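Local coordinates for ankyrin repeat and SAM domain-containing protein 3 (Homo sapiens, PDB 4NL9) that forms homo-oligomers through its SAM domain, the part present here, and may take part in vasopressin signalling in the kidney, at residues 6-11 with 32-37; 10-15 with 22-27; 18-23 with 56-61; 36-41 with 61-66. The protein carries 1 engineered substitution. All blocks are in the same frame, centred on the assembly; numbering follows the deposited sequence.

Interaction 1. Residues 6-11 with 32-37; sequences SGPQDL and VDLREF. Engineered in segment 32-37: Glu36 (natural residue Ile).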
loop_
_atom_site.group_PDB
_atom_site.type_symbol
_atom_site.label_atom_id
_atom_site.label_comp_id
_atom_site.label_asym_id
_atom_site.label_seq_id
_atom_site.Cartn_x
_atom_site.Cartn_y
_atom_site.Cartn_z
ATOM N N SER A 6 -8.920 -6.815 -18.935
ATOM C CA SER A 6 -9.631 -7.827 -18.171
ATOM C C SER A 6 -8.900 -8.039 -16.846
ATOM O O SER A 6 -7.745 -7.628 -16.692
ATOM C CB SER A 6 -9.752 -9.133 -18.957
ATOM O OG SER A 6 -8.486 -9.631 -19.341
ATOM N N GLY A 7 -9.572 -8.661 -15.887
ATOM C CA GLY A 7 -8.970 -8.890 -14.588
ATOM C C GLY A 7 -7.862 -9.921 -14.657
ATOM O O GLY A 7 -7.672 -10.570 -15.685
ATOM N N PRO A 8 -7.115 -10.070 -13.557
ATOM C CA PRO A 8 -6.077 -11.103 -13.467
ATOM C C PRO A 8 -6.692 -12.497 -13.569
ATOM O O PRO A 8 -7.804 -12.717 -13.087
ATOM C CB PRO A 8 -5.481 -10.880 -12.070
ATOM C CG PRO A 8 -6.534 -10.143 -11.308
ATOM C CD PRO A 8 -7.222 -9.275 -12.322
ATOM N N GLN A 9 -5.971 -13.424 -14.194
ATOM C CA GLN A 9 -6.464 -14.780 -14.402
ATOM C C GLN A 9 -6.433 -15.602 -13.114
ATOM O O GLN A 9 -7.274 -16.475 -12.901
ATOM C CB GLN A 9 -5.640 -15.488 -15.482
ATOM C CG GLN A 9 -5.127 -14.570 -16.585
ATOM C CD GLN A 9 -3.810 -13.889 -16.226
ATOM O OE1 GLN A 9 -3.756 -12.671 -16.034
ATOM N NE2 GLN A 9 -2.741 -14.678 -16.139
ATOM N N ASP A 10 -5.451 -15.322 -12.262
ATOM C CA ASP A 10 -5.280 -16.056 -11.011
ATOM C C ASP A 10 -4.586 -15.182 -9.973
ATOM O O ASP A 10 -4.255 -14.024 -10.240
ATOM C CB ASP A 10 -4.541 -17.394 -11.221
ATOM C CG ASP A 10 -3.161 -17.237 -11.865
ATOM O OD1 ASP A 10 -2.549 -16.156 -11.821
ATOM O OD2 ASP A 10 -2.663 -18.244 -12.411
ATOM N N LEU A 11 -4.375 -15.716 -8.777
ATOM C CA LEU A 11 -3.809 -14.894 -7.721
ATOM C C LEU A 11 -2.388 -14.442 -8.056
ATOM O O LEU A 11 -2.033 -13.293 -7.820
ATOM C CB LEU A 11 -3.834 -15.631 -6.380
ATOM C CG LEU A 11 -3.316 -14.836 -5.181
ATOM C CD1 LEU A 11 -4.046 -13.486 -4.997
ATOM C CD2 LEU A 11 -3.428 -15.692 -3.929
ATOM N N VAL A 32 -5.657 -19.946 -0.108
ATOM C CA VAL A 32 -6.324 -18.757 -0.616
ATOM C C VAL A 32 -6.008 -18.590 -2.099
ATOM O O VAL A 32 -4.865 -18.307 -2.469
ATOM C CB VAL A 32 -5.866 -17.493 0.144
ATOM C CG1 VAL A 32 -6.445 -16.224 -0.508
ATOM C CG2 VAL A 32 -6.270 -17.577 1.618
ATOM N N ASP A 33 -7.009 -18.803 -2.946
ATOM C CA ASP A 33 -6.870 -18.538 -4.372
ATOM C C ASP A 33 -7.409 -17.149 -4.690
ATOM O O ASP A 33 -7.759 -16.395 -3.779
ATOM C CB ASP A 33 -7.624 -19.594 -5.188
ATOM C CG ASP A 33 -9.126 -19.578 -4.940
ATOM O OD1 ASP A 33 -9.581 -19.057 -3.895
ATOM O OD2 ASP A 33 -9.872 -20.079 -5.806
ATOM N N LEU A 34 -7.485 -16.819 -5.973
ATOM C CA LEU A 34 -7.977 -15.506 -6.401
ATOM C C LEU A 34 -9.381 -15.206 -5.900
ATOM O O LEU A 34 -9.631 -14.135 -5.356
ATOM C CB LEU A 34 -7.923 -15.368 -7.920
ATOM C CG LEU A 34 -8.416 -14.020 -8.451
ATOM C CD1 LEU A 34 -7.594 -12.857 -7.898
ATOM C CD2 LEU A 34 -8.382 -14.022 -9.975
ATOM N N ARG A 35 -10.292 -16.157 -6.058
ATOM C CA ARG A 35 -11.670 -15.948 -5.621
ATOM C C ARG A 35 -11.751 -15.611 -4.130
ATOM O O ARG A 35 -12.413 -14.641 -3.745
ATOM C CB ARG A 35 -12.504 -17.183 -5.942
ATOM C CG ARG A 35 -13.969 -17.027 -5.614
ATOM C CD ARG A 35 -14.757 -18.162 -6.250
ATOM N NE ARG A 35 -15.986 -18.464 -5.523
ATOM C CZ ARG A 35 -16.069 -19.361 -4.545
ATOM N NH1 ARG A 35 -14.990 -20.041 -4.177
ATOM N NH2 ARG A 35 -17.227 -19.578 -3.935
ATOM N N GLU A 36 -11.067 -16.386 -3.292
ATOM C CA GLU A 36 -11.073 -16.104 -1.862
ATOM C C GLU A 36 -10.352 -14.797 -1.559
ATOM O O GLU A 36 -10.789 -14.035 -0.705
ATOM C CB GLU A 36 -10.466 -17.253 -1.049
ATOM C CG GLU A 36 -10.480 -16.972 0.448
ATOM C CD GLU A 36 -10.007 -18.138 1.295
ATOM O OE1 GLU A 36 -9.540 -19.145 0.729
ATOM O OE2 GLU A 36 -10.106 -18.040 2.539
ATOM N N PHE A 37 -9.250 -14.537 -2.253
ATOM C CA PHE A 37 -8.502 -13.302 -2.029
ATOM C C PHE A 37 -9.399 -12.071 -2.218
ATOM O O PHE A 37 -9.334 -11.112 -1.445
ATOM C CB PHE A 37 -7.286 -13.252 -2.973
ATOM C CG PHE A 37 -6.493 -11.969 -2.886
ATOM C CD1 PHE A 37 -5.508 -11.813 -1.919
ATOM C CD2 PHE A 37 -6.738 -10.929 -3.772
ATOM C CE1 PHE A 37 -4.773 -10.638 -1.839
ATOM C CE2 PHE A 37 -6.009 -9.743 -3.701
ATOM C CZ PHE A 37 -5.023 -9.603 -2.734
HETATM O O HOH W 1 -5.884 -18.215 -8.121
#

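Interaction 2. Residues 10-15 with 22-27; sequences DLAALL and KYLQVF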
loop_
_atom_site.group_PDB
_atom_site.type_symbol
_atom_site.label_atom_id
_atom_site.label_comp_id
_atom_site.label_asym_id
_atom_site.label_seq_id
_atom_site.Cartn_x
_atom_site.Cartn_y
_atom_site.Cartn_z
ATOM N N ASP A 10 -5.451 -15.322 -12.262
ATOM C CA ASP A 10 -5.280 -16.056 -11.011
ATOM C C ASP A 10 -4.586 -15.182 -9.973
ATOM O O ASP A 10 -4.255 -14.024 -10.240
ATOM C CB ASP A 10 -4.541 -17.394 -11.221
ATOM C CG ASP A 10 -3.161 -17.237 -11.865
ATOM O OD1 ASP A 10 -2.549 -16.156 -11.821
ATOM O OD2 ASP A 10 -2.663 -18.244 -12.411
ATOM N N LEU A 11 -4.375 -15.716 -8.777
ATOM C CA LEU A 11 -3.809 -14.894 -7.721
ATOM C C LEU A 11 -2.388 -14.442 -8.056
ATOM O O LEU A 11 -2.033 -13.293 -7.820
ATOM C CB LEU A 11 -3.834 -15.631 -6.380
ATOM C CG LEU A 11 -3.316 -14.836 -5.181
ATOM C CD1 LEU A 11 -4.046 -13.486 -4.997
ATOM C CD2 LEU A 11 -3.428 -15.692 -3.929
ATOM N N ALA A 12 -1.588 -15.344 -8.622
ATOM C CA ALA A 12 -0.220 -14.981 -8.980
ATOM C C ALA A 12 -0.227 -13.788 -9.931
ATOM O O ALA A 12 0.581 -12.881 -9.796
ATOM C CB ALA A 12 0.496 -16.164 -9.601
ATOM N N ALA A 13 -1.176 -13.778 -10.864
ATOM C CA ALA A 13 -1.275 -12.674 -11.813
ATOM C C ALA A 13 -1.599 -11.350 -11.124
ATOM O O ALA A 13 -1.013 -10.316 -11.439
ATOM C CB ALA A 13 -2.302 -12.991 -12.901
ATOM N N LEU A 14 -2.525 -11.386 -10.171
ATOM C CA LEU A 14 -2.875 -10.186 -9.431
ATOM C C LEU A 14 -1.672 -9.679 -8.642
ATOM O O LEU A 14 -1.334 -8.507 -8.716
ATOM C CB LEU A 14 -4.079 -10.439 -8.505
ATOM C CG LEU A 14 -4.658 -9.232 -7.755
ATOM C CD1 LEU A 14 -6.135 -9.439 -7.441
ATOM C CD2 LEU A 14 -3.903 -8.973 -6.444
ATOM N N LEU A 15 -1.047 -10.566 -7.870
ATOM C CA LEU A 15 0.089 -10.180 -7.037
ATOM C C LEU A 15 1.254 -9.653 -7.880
ATOM O O LEU A 15 1.948 -8.721 -7.467
ATOM C CB LEU A 15 0.530 -11.362 -6.160
ATOM C CG LEU A 15 -0.505 -11.801 -5.117
ATOM C CD1 LEU A 15 0.011 -12.954 -4.272
ATOM C CD2 LEU A 15 -0.922 -10.638 -4.228
ATOM N N LYS A 22 6.088 -11.694 -3.429
ATOM C CA LYS A 22 6.747 -12.191 -2.226
ATOM C C LYS A 22 5.745 -12.774 -1.219
ATOM O O LYS A 22 6.142 -13.484 -0.299
ATOM C CB LYS A 22 7.593 -11.094 -1.564
ATOM C CG LYS A 22 6.764 -9.946 -1.025
ATOM C CD LYS A 22 7.637 -8.816 -0.480
ATOM C CE LYS A 22 8.174 -9.148 0.902
ATOM N NZ LYS A 22 8.808 -7.954 1.544
ATOM N N TYR A 23 4.450 -12.492 -1.400
ATOM C CA TYR A 23 3.420 -13.017 -0.501
ATOM C C TYR A 23 2.613 -14.188 -1.075
ATOM O O TYR A 23 1.720 -14.722 -0.403
ATOM C CB TYR A 23 2.476 -11.904 -0.027
ATOM C CG TYR A 23 3.211 -10.854 0.759
ATOM C CD1 TYR A 23 3.670 -11.124 2.047
ATOM C CD2 TYR A 23 3.491 -9.616 0.203
ATOM C CE1 TYR A 23 4.371 -10.177 2.765
ATOM C CE2 TYR A 23 4.179 -8.662 0.912
ATOM C CZ TYR A 23 4.615 -8.947 2.188
ATOM O OH TYR A 23 5.319 -7.985 2.870
ATOM N N LEU A 24 2.931 -14.601 -2.297
ATOM C CA LEU A 24 2.120 -15.630 -2.943
ATOM C C LEU A 24 2.103 -16.937 -2.148
ATOM O O LEU A 24 1.052 -17.538 -1.957
ATOM C CB LEU A 24 2.603 -15.886 -4.376
ATOM C CG LEU A 24 1.897 -17.026 -5.129
ATOM C CD1 LEU A 24 0.409 -16.736 -5.350
ATOM C CD2 LEU A 24 2.581 -17.326 -6.457
ATOM N N GLN A 25 3.262 -17.385 -1.678
ATOM C CA GLN A 25 3.306 -18.674 -0.991
ATOM C C GLN A 25 2.593 -18.638 0.364
ATOM O O GLN A 25 2.063 -19.652 0.811
ATOM C CB GLN A 25 4.742 -19.198 -0.875
ATOM C CG GLN A 25 5.381 -19.457 -2.238
ATOM C CD GLN A 25 6.520 -20.465 -2.196
ATOM O OE1 GLN A 25 7.396 -20.401 -1.332
ATOM N NE2 GLN A 25 6.509 -21.404 -3.137
ATOM N N VAL A 26 2.550 -17.472 1.000
ATOM C CA VAL A 26 1.764 -17.331 2.219
ATOM C C VAL A 26 0.285 -17.595 1.931
ATOM O O VAL A 26 -0.380 -18.342 2.658
ATOM C CB VAL A 26 1.956 -15.953 2.872
ATOM C CG1 VAL A 26 0.931 -15.739 3.950
ATOM C CG2 VAL A 26 3.348 -15.842 3.464
ATOM N N PHE A 27 -0.228 -17.017 0.847
ATOM C CA PHE A 27 -1.613 -17.269 0.468
ATOM C C PHE A 27 -1.841 -18.733 0.087
ATOM O O PHE A 27 -2.830 -19.347 0.509
ATOM C CB PHE A 27 -2.051 -16.341 -0.676
ATOM C CG PHE A 27 -2.238 -14.906 -0.256
ATOM C CD1 PHE A 27 -3.260 -14.555 0.611
ATOM C CD2 PHE A 27 -1.392 -13.913 -0.726
ATOM C CE1 PHE A 27 -3.441 -13.241 1.007
ATOM C CE2 PHE A 27 -1.564 -12.594 -0.334
ATOM C CZ PHE A 27 -2.593 -12.256 0.543
#

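Interaction 3. Residues 18-23 with 56-61; sequences IGCLKY and KRKMTS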
loop_
_atom_site.group_PDB
_atom_site.type_symbol
_atom_site.label_atom_id
_atom_site.label_comp_id
_atom_site.label_asym_id
_atom_site.label_seq_id
_atom_site.Cartn_x
_atom_site.Cartn_y
_atom_site.Cartn_z
ATOM N N ILE A 18 0.704 -5.993 -8.766
ATOM C CA ILE A 18 0.936 -5.048 -7.679
ATOM C C ILE A 18 2.289 -5.214 -6.967
ATOM O O ILE A 18 2.512 -4.645 -5.896
ATOM C CB ILE A 18 -0.230 -5.060 -6.665
ATOM C CG1 ILE A 18 -0.400 -6.442 -6.029
ATOM C CG2 ILE A 18 -1.526 -4.656 -7.353
ATOM C CD1 ILE A 18 -1.443 -6.466 -4.919
ATOM N N GLY A 19 3.189 -5.991 -7.570
ATOM C CA GLY A 19 4.524 -6.180 -7.027
ATOM C C GLY A 19 4.540 -6.860 -5.672
ATOM O O GLY A 19 5.343 -6.532 -4.799
ATOM N N CYS A 20 3.652 -7.830 -5.496
ATOM C CA CYS A 20 3.513 -8.495 -4.211
ATOM C C CYS A 20 3.693 -10.009 -4.280
ATOM O O CYS A 20 3.177 -10.741 -3.430
ATOM C CB CYS A 20 2.156 -8.156 -3.596
ATOM S SG CYS A 20 2.072 -6.468 -2.914
ATOM N N LEU A 21 4.449 -10.485 -5.265
ATOM C CA LEU A 21 4.651 -11.930 -5.393
ATOM C C LEU A 21 5.410 -12.533 -4.210
ATOM O O LEU A 21 5.364 -13.746 -3.989
ATOM C CB LEU A 21 5.316 -12.304 -6.723
ATOM C CG LEU A 21 4.346 -12.431 -7.899
ATOM C CD1 LEU A 21 5.138 -12.574 -9.182
ATOM C CD2 LEU A 21 3.354 -13.598 -7.744
ATOM N N LYS A 22 6.088 -11.694 -3.429
ATOM C CA LYS A 22 6.747 -12.191 -2.226
ATOM C C LYS A 22 5.745 -12.774 -1.219
ATOM O O LYS A 22 6.142 -13.484 -0.299
ATOM C CB LYS A 22 7.593 -11.094 -1.564
ATOM C CG LYS A 22 6.764 -9.946 -1.025
ATOM C CD LYS A 22 7.637 -8.816 -0.480
ATOM C CE LYS A 22 8.174 -9.148 0.902
ATOM N NZ LYS A 22 8.808 -7.954 1.544
ATOM N N TYR A 23 4.450 -12.492 -1.400
ATOM C CA TYR A 23 3.420 -13.017 -0.501
ATOM C C TYR A 23 2.613 -14.188 -1.075
ATOM O O TYR A 23 1.720 -14.722 -0.403
ATOM C CB TYR A 23 2.476 -11.904 -0.027
ATOM C CG TYR A 23 3.211 -10.854 0.759
ATOM C CD1 TYR A 23 3.670 -11.124 2.047
ATOM C CD2 TYR A 23 3.491 -9.616 0.203
ATOM C CE1 TYR A 23 4.371 -10.177 2.765
ATOM C CE2 TYR A 23 4.179 -8.662 0.912
ATOM C CZ TYR A 23 4.615 -8.947 2.188
ATOM O OH TYR A 23 5.319 -7.985 2.870
ATOM N N LYS A 56 -0.165 -4.290 2.159
ATOM C CA LYS A 56 -1.555 -4.476 2.550
ATOM C C LYS A 56 -2.438 -3.456 1.833
ATOM O O LYS A 56 -3.556 -3.774 1.417
ATOM C CB LYS A 56 -1.693 -4.414 4.074
ATOM C CG LYS A 56 -3.102 -4.545 4.611
ATOM C CD LYS A 56 -3.106 -5.032 6.071
ATOM C CE LYS A 56 -2.052 -4.348 6.919
ATOM N NZ LYS A 56 -2.376 -2.895 7.070
ATOM N N ARG A 57 -1.939 -2.230 1.676
ATOM C CA ARG A 57 -2.702 -1.202 0.973
ATOM C C ARG A 57 -2.818 -1.502 -0.526
ATOM O O ARG A 57 -3.883 -1.319 -1.128
ATOM C CB ARG A 57 -2.077 0.182 1.215
ATOM C CG ARG A 57 -2.668 1.321 0.375
ATOM C CD ARG A 57 -4.174 1.497 0.549
ATOM N NE ARG A 57 -4.581 1.647 1.942
ATOM C CZ ARG A 57 -4.611 2.800 2.607
ATOM N NH1 ARG A 57 -5.024 2.813 3.867
ATOM N NH2 ARG A 57 -4.232 3.935 2.022
ATOM N N LYS A 58 -1.742 -1.987 -1.142
ATOM C CA LYS A 58 -1.829 -2.329 -2.557
ATOM C C LYS A 58 -2.813 -3.468 -2.763
ATOM O O LYS A 58 -3.529 -3.506 -3.762
ATOM C CB LYS A 58 -0.460 -2.664 -3.125
ATOM C CG LYS A 58 0.436 -1.432 -3.177
ATOM C CD LYS A 58 1.655 -1.642 -4.039
ATOM C CE LYS A 58 2.595 -2.644 -3.402
ATOM N NZ LYS A 58 3.892 -2.763 -4.134
ATOM N N MET A 59 -2.874 -4.372 -1.788
ATOM C CA MET A 59 -3.828 -5.476 -1.871
ATOM C C MET A 59 -5.271 -5.034 -1.669
ATOM O O MET A 59 -6.151 -5.454 -2.410
ATOM C CB MET A 59 -3.471 -6.589 -0.894
ATOM C CG MET A 59 -2.212 -7.337 -1.280
ATOM S SD MET A 59 -1.758 -8.503 0.020
ATOM C CE MET A 59 -0.055 -8.860 -0.415
ATOM N N THR A 60 -5.527 -4.190 -0.674
ATOM C CA THR A 60 -6.900 -3.713 -0.497
ATOM C C THR A 60 -7.352 -2.873 -1.703
ATOM O O THR A 60 -8.512 -2.947 -2.121
ATOM C CB THR A 60 -7.130 -2.955 0.831
ATOM O OG1 THR A 60 -6.264 -1.820 0.895
ATOM C CG2 THR A 60 -6.874 -3.860 2.031
ATOM N N SER A 61 -6.428 -2.113 -2.285
ATOM C CA SER A 61 -6.717 -1.388 -3.524
ATOM C C SER A 61 -7.078 -2.327 -4.678
ATOM O O SER A 61 -8.038 -2.080 -5.404
ATOM C CB SER A 61 -5.533 -0.513 -3.917
ATOM O OG SER A 61 -5.361 0.530 -2.972
#

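Interaction 4. Residues 36-41 with 61-66; sequences EFLTLT and SAIARW. Engineered in segment 36-41: Glu36 (natural residue Ile).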
loop_
_atom_site.group_PDB
_atom_site.type_symbol
_atom_site.label_atom_id
_atom_site.label_comp_id
_atom_site.label_asym_id
_atom_site.label_seq_id
_atom_site.Cartn_x
_atom_site.Cartn_y
_atom_site.Cartn_z
ATOM N N GLU A 36 -11.067 -16.386 -3.292
ATOM C CA GLU A 36 -11.073 -16.104 -1.862
ATOM C C GLU A 36 -10.352 -14.797 -1.559
ATOM O O GLU A 36 -10.789 -14.035 -0.705
ATOM C CB GLU A 36 -10.466 -17.253 -1.049
ATOM C CG GLU A 36 -10.480 -16.972 0.448
ATOM C CD GLU A 36 -10.007 -18.138 1.295
ATOM O OE1 GLU A 36 -9.540 -19.145 0.729
ATOM O OE2 GLU A 36 -10.106 -18.040 2.539
ATOM N N PHE A 37 -9.250 -14.537 -2.253
ATOM C CA PHE A 37 -8.502 -13.302 -2.029
ATOM C C PHE A 37 -9.399 -12.071 -2.218
ATOM O O PHE A 37 -9.334 -11.112 -1.445
ATOM C CB PHE A 37 -7.286 -13.252 -2.973
ATOM C CG PHE A 37 -6.493 -11.969 -2.886
ATOM C CD1 PHE A 37 -5.508 -11.813 -1.919
ATOM C CD2 PHE A 37 -6.738 -10.929 -3.772
ATOM C CE1 PHE A 37 -4.773 -10.638 -1.839
ATOM C CE2 PHE A 37 -6.009 -9.743 -3.701
ATOM C CZ PHE A 37 -5.023 -9.603 -2.734
ATOM N N LEU A 38 -10.255 -12.115 -3.236
ATOM C CA LEU A 38 -11.117 -10.984 -3.563
ATOM C C LEU A 38 -12.249 -10.781 -2.564
ATOM O O LEU A 38 -12.966 -9.776 -2.647
ATOM C CB LEU A 38 -11.650 -11.107 -4.992
ATOM C CG LEU A 38 -10.593 -10.997 -6.093
ATOM C CD1 LEU A 38 -11.187 -11.326 -7.455
ATOM C CD2 LEU A 38 -9.929 -9.608 -6.125
ATOM N N THR A 39 -12.396 -11.710 -1.624
ATOM C CA THR A 39 -13.354 -11.551 -0.524
ATOM C C THR A 39 -12.722 -11.047 0.778
ATOM O O THR A 39 -13.433 -10.804 1.750
ATOM C CB THR A 39 -14.086 -12.876 -0.185
ATOM O OG1 THR A 39 -13.207 -13.761 0.521
ATOM C CG2 THR A 39 -14.623 -13.547 -1.439
ATOM N N LEU A 40 -11.398 -10.898 0.816
ATOM C CA LEU A 40 -10.729 -10.591 2.079
ATOM C C LEU A 40 -10.852 -9.132 2.445
ATOM O O LEU A 40 -10.853 -8.270 1.583
ATOM C CB LEU A 40 -9.243 -10.950 2.018
ATOM C CG LEU A 40 -8.968 -12.425 1.750
ATOM C CD1 LEU A 40 -7.470 -12.637 1.634
ATOM C CD2 LEU A 40 -9.554 -13.294 2.857
ATOM N N THR A 41 -10.963 -8.881 3.740
ATOM C CA THR A 41 -10.905 -7.525 4.258
ATOM C C THR A 41 -9.489 -7.217 4.733
ATOM O O THR A 41 -8.624 -8.109 4.809
ATOM C CB THR A 41 -11.876 -7.310 5.442
ATOM O OG1 THR A 41 -11.391 -8.024 6.584
ATOM C CG2 THR A 41 -13.282 -7.793 5.084
ATOM N N SER A 61 -6.428 -2.113 -2.285
ATOM C CA SER A 61 -6.717 -1.388 -3.524
ATOM C C SER A 61 -7.078 -2.327 -4.678
ATOM O O SER A 61 -8.038 -2.080 -5.404
ATOM C CB SER A 61 -5.533 -0.513 -3.917
ATOM O OG SER A 61 -5.361 0.530 -2.972
ATOM N N ALA A 62 -6.313 -3.402 -4.832
ATOM C CA ALA A 62 -6.557 -4.371 -5.893
ATOM C C ALA A 62 -7.896 -5.063 -5.701
ATOM O O ALA A 62 -8.624 -5.306 -6.661
ATOM C CB ALA A 62 -5.435 -5.394 -5.942
ATOM N N ILE A 63 -8.212 -5.383 -4.453
ATOM C CA ILE A 63 -9.463 -6.063 -4.138
ATOM C C ILE A 63 -10.651 -5.172 -4.501
ATOM O O ILE A 63 -11.614 -5.624 -5.129
ATOM C CB ILE A 63 -9.503 -6.492 -2.657
ATOM C CG1 ILE A 63 -8.578 -7.696 -2.430
ATOM C CG2 ILE A 63 -10.924 -6.833 -2.234
ATOM C CD1 ILE A 63 -8.231 -7.931 -0.974
ATOM N N ALA A 64 -10.559 -3.895 -4.143
ATOM C CA ALA A 64 -11.593 -2.931 -4.502
ATOM C C ALA A 64 -11.671 -2.764 -6.019
ATOM O O ALA A 64 -12.754 -2.603 -6.582
ATOM C CB ALA A 64 -11.316 -1.606 -3.837
ATOM N N ARG A 65 -10.521 -2.823 -6.678
ATOM C CA ARG A 65 -10.449 -2.647 -8.125
ATOM C C ARG A 65 -11.121 -3.793 -8.882
ATOM O O ARG A 65 -11.788 -3.571 -9.897
ATOM C CB ARG A 65 -8.987 -2.490 -8.561
ATOM C CG ARG A 65 -8.774 -2.347 -10.062
ATOM C CD ARG A 65 -7.439 -1.674 -10.377
ATOM N NE ARG A 65 -6.322 -2.245 -9.624
ATOM C CZ ARG A 65 -5.725 -1.650 -8.592
ATOM N NH1 ARG A 65 -6.132 -0.455 -8.181
ATOM N NH2 ARG A 65 -4.718 -2.251 -7.972
ATOM N N TRP A 66 -10.958 -5.013 -8.375
ATOM C CA TRP A 66 -11.475 -6.201 -9.045
ATOM C C TRP A 66 -12.614 -6.842 -8.259
ATOM O O TRP A 66 -13.078 -7.932 -8.601
ATOM C CB TRP A 66 -10.353 -7.220 -9.282
ATOM C CG TRP A 66 -9.180 -6.666 -10.039
ATOM C CD1 TRP A 66 -7.914 -6.463 -9.562
ATOM C CD2 TRP A 66 -9.169 -6.221 -11.405
ATOM N NE1 TRP A 66 -7.117 -5.935 -10.547
ATOM C CE2 TRP A 66 -7.861 -5.775 -11.685
ATOM C CE3 TRP A 66 -10.133 -6.162 -12.415
ATOM C CZ2 TRP A 66 -7.496 -5.278 -12.933
ATOM C CZ3 TRP A 66 -9.767 -5.663 -13.653
ATOM C CH2 TRP A 66 -8.460 -5.231 -13.902
#

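Interaction 1. Residues 6-11 with 32-37
Leu11, the first residue of helix 11-17, lies against the start of helix 34-37, and its side chain can be followed outward atom by atom. CB sits beside the backbone of Leu34, 3.9 Å from Leu34 N. CG then runs anti to the backbone N (chi1 -177°), which sends the two methyls to different neighbours. CD1 lies over one face of the Phe37 ring, 3.9 Å from its centroid and displaced toward the rim, a CH-pi contact. CD2 goes the other way and reaches Val32 O at 3.3 Å. Leu34 answers with the same torsion: its CB packs on Leu11 N, while its CD2 touches Pro8 O at 3.4 Å and the Asp10 backbone. Within the SAM helical bundle this is a place where two helix starts meet, each with an aspartate as N-cap. Asp33 OD1 takes Glu36 N at 3.1 Å, nearly straight at 165° but from above the carboxylate plane; the Glu36 side chain is engineered and plays no part here. Asp10 spends its carboxylate on Ala13 N, in its own helix. Between the two starts one water accepts from both first-turn amides, Leu11 N and Leu34 N, at 3.0 Å each. Facing two helix N-termini, its oxygen is probably polarised by both. At the rim of Phe37, Phe27 of helix 24-29 meets the ring edge-to-face.

Interaction 2. Residues 10-15 with 22-27
Helices 11-17 and 24-29, consecutive in the chain and joined by a short loop, pack together here purely through apolar side chains. Leu24 fills the middle. Its CG is anti to the backbone N, and its two methyls lead back toward helix 11-17: CD2 rests on Ala12 CB at 3.9 Å, while CD1 lies 4.2 Å from Leu11 CG, the two leucines sliding past each other in opposite directions. As the opening pair of the SAM bundle, the helices close on the interior through Phe27 and Leu15. With CG anti to its carbonyl carbon and CD1 extended beyond it, Leu15 sets CD1 3.7 Å from Leu24 CA and 3.9 Å from Phe27 CD2. Leu11 brings CD2 to Phe27 CB at 3.6 Å, crossing that side chain at about a right angle. Both methyls approach the Phe27 ring obliquely. The Asp10 cap at the head of helix 11-17 is well aligned, Ala13 N meeting Asp10 OD1 at 2.9 Å nearly along the C-O axis.

Interaction 3. Residues 18-23 with 56-61
Met59 makes the tight half of this contact. Extended beyond CG, its chain pushes CE in between Cys20 and Tyr23, 3.9 Å from Cys20 CB and 3.7 Å from Tyr23 CD2. Lower down, Met59 CG meets Ile18 CD1 at 3.8 Å; Ile18 holds CG1 in the crowded position between N and the carbonyl carbon (chi1 61°), and the two chains cross at about a right angle. The more open, polar side belongs to Lys58, partly exposed, whose chain bends at chi3 and passes CE by Cys20 SG at 3.9 Å. Its NZ donates to Ile18 O at 2.9 Å, in the carbonyl plane with a C=O...N angle of 155°. Outside the two segments, the same ammonium pairs with an acidic side chain of another protein chain. An alanine here has no ammonium group to make either bond and would probably hold the loop less firmly to helix 53-65. The anchored carbonyl lies just before Gly19, the positive-phi C-prime residue of the Schellman motif (Cys20 N to Leu15 O, Gly19 N to Glu16 O) that ends helix 11-17.

Interaction 4. Residues 36-41 with 61-66
Glu36 O is gripped twice: Thr39 OG1 donates to it at 2.7 Å, along a lone pair in the carbonyl plane, and Thr39 N at 3.0 Å. Both bonds stay inside segment 36-41, and the engineered Glu36 side chain has no share in them. Next along, Phe37 O accepts from Leu40 N at 3.1 Å, closing the type I turn that runs from Phe37 to Leu40. Ile63, from helix 53-65, is laid into this turn. With CG1 anti to the carbonyl carbon (chi1 -74°), its branch leans over the backbone, and CD1 ends 3.4 Å from Phe37 O and over one face of the Phe37 ring, offset toward the rim, a CH-pi contact. That face is the one opposite Leu11 CD1, so the ring is clamped between two methyls. Ile63 CG1 adds a touch on Phe37 CE2 at 3.5 Å, while CG2 points to Leu38 O at 3.6 Å. A glycine here removes the methyl over that ring face and would probably leave the turn less firmly packed on helix 53-65. Farther out, Leu38 CD2 reaches Trp66 CB at 4.0 Å; the indole packs on Pro8. Since the polar bonds stay within turn or helix, the grip between them in this part of the SAM domain relies on packing: methyl on ring, and methyls in van der Waals contact with the turn's carbonyl oxygens.

Overall arrangement
The four contacts tie one SAM bundle together from different sides. Interactions 1 and 4 share helix 34-37 and take opposite faces of Phe37; Trp66 of interaction 4 also packs on Gly7 and Pro8, so the segment before helix 11-17 meets the last modelled residue. Interactions 3 and 4 sit along helix 53-65, while interactions 1 and 2 both use the start of helix 11-17. Interactions 1, 2 and 3 are partly buried; interaction 4 is nearer the surface. Chemistry does not simply track burial: interactions 2 and 4 have no polar bond between their segments, interaction 1 adds a bridging water, and interaction 3 alone has a direct hydrogen bond, made by a lysine that also reaches another protein chain.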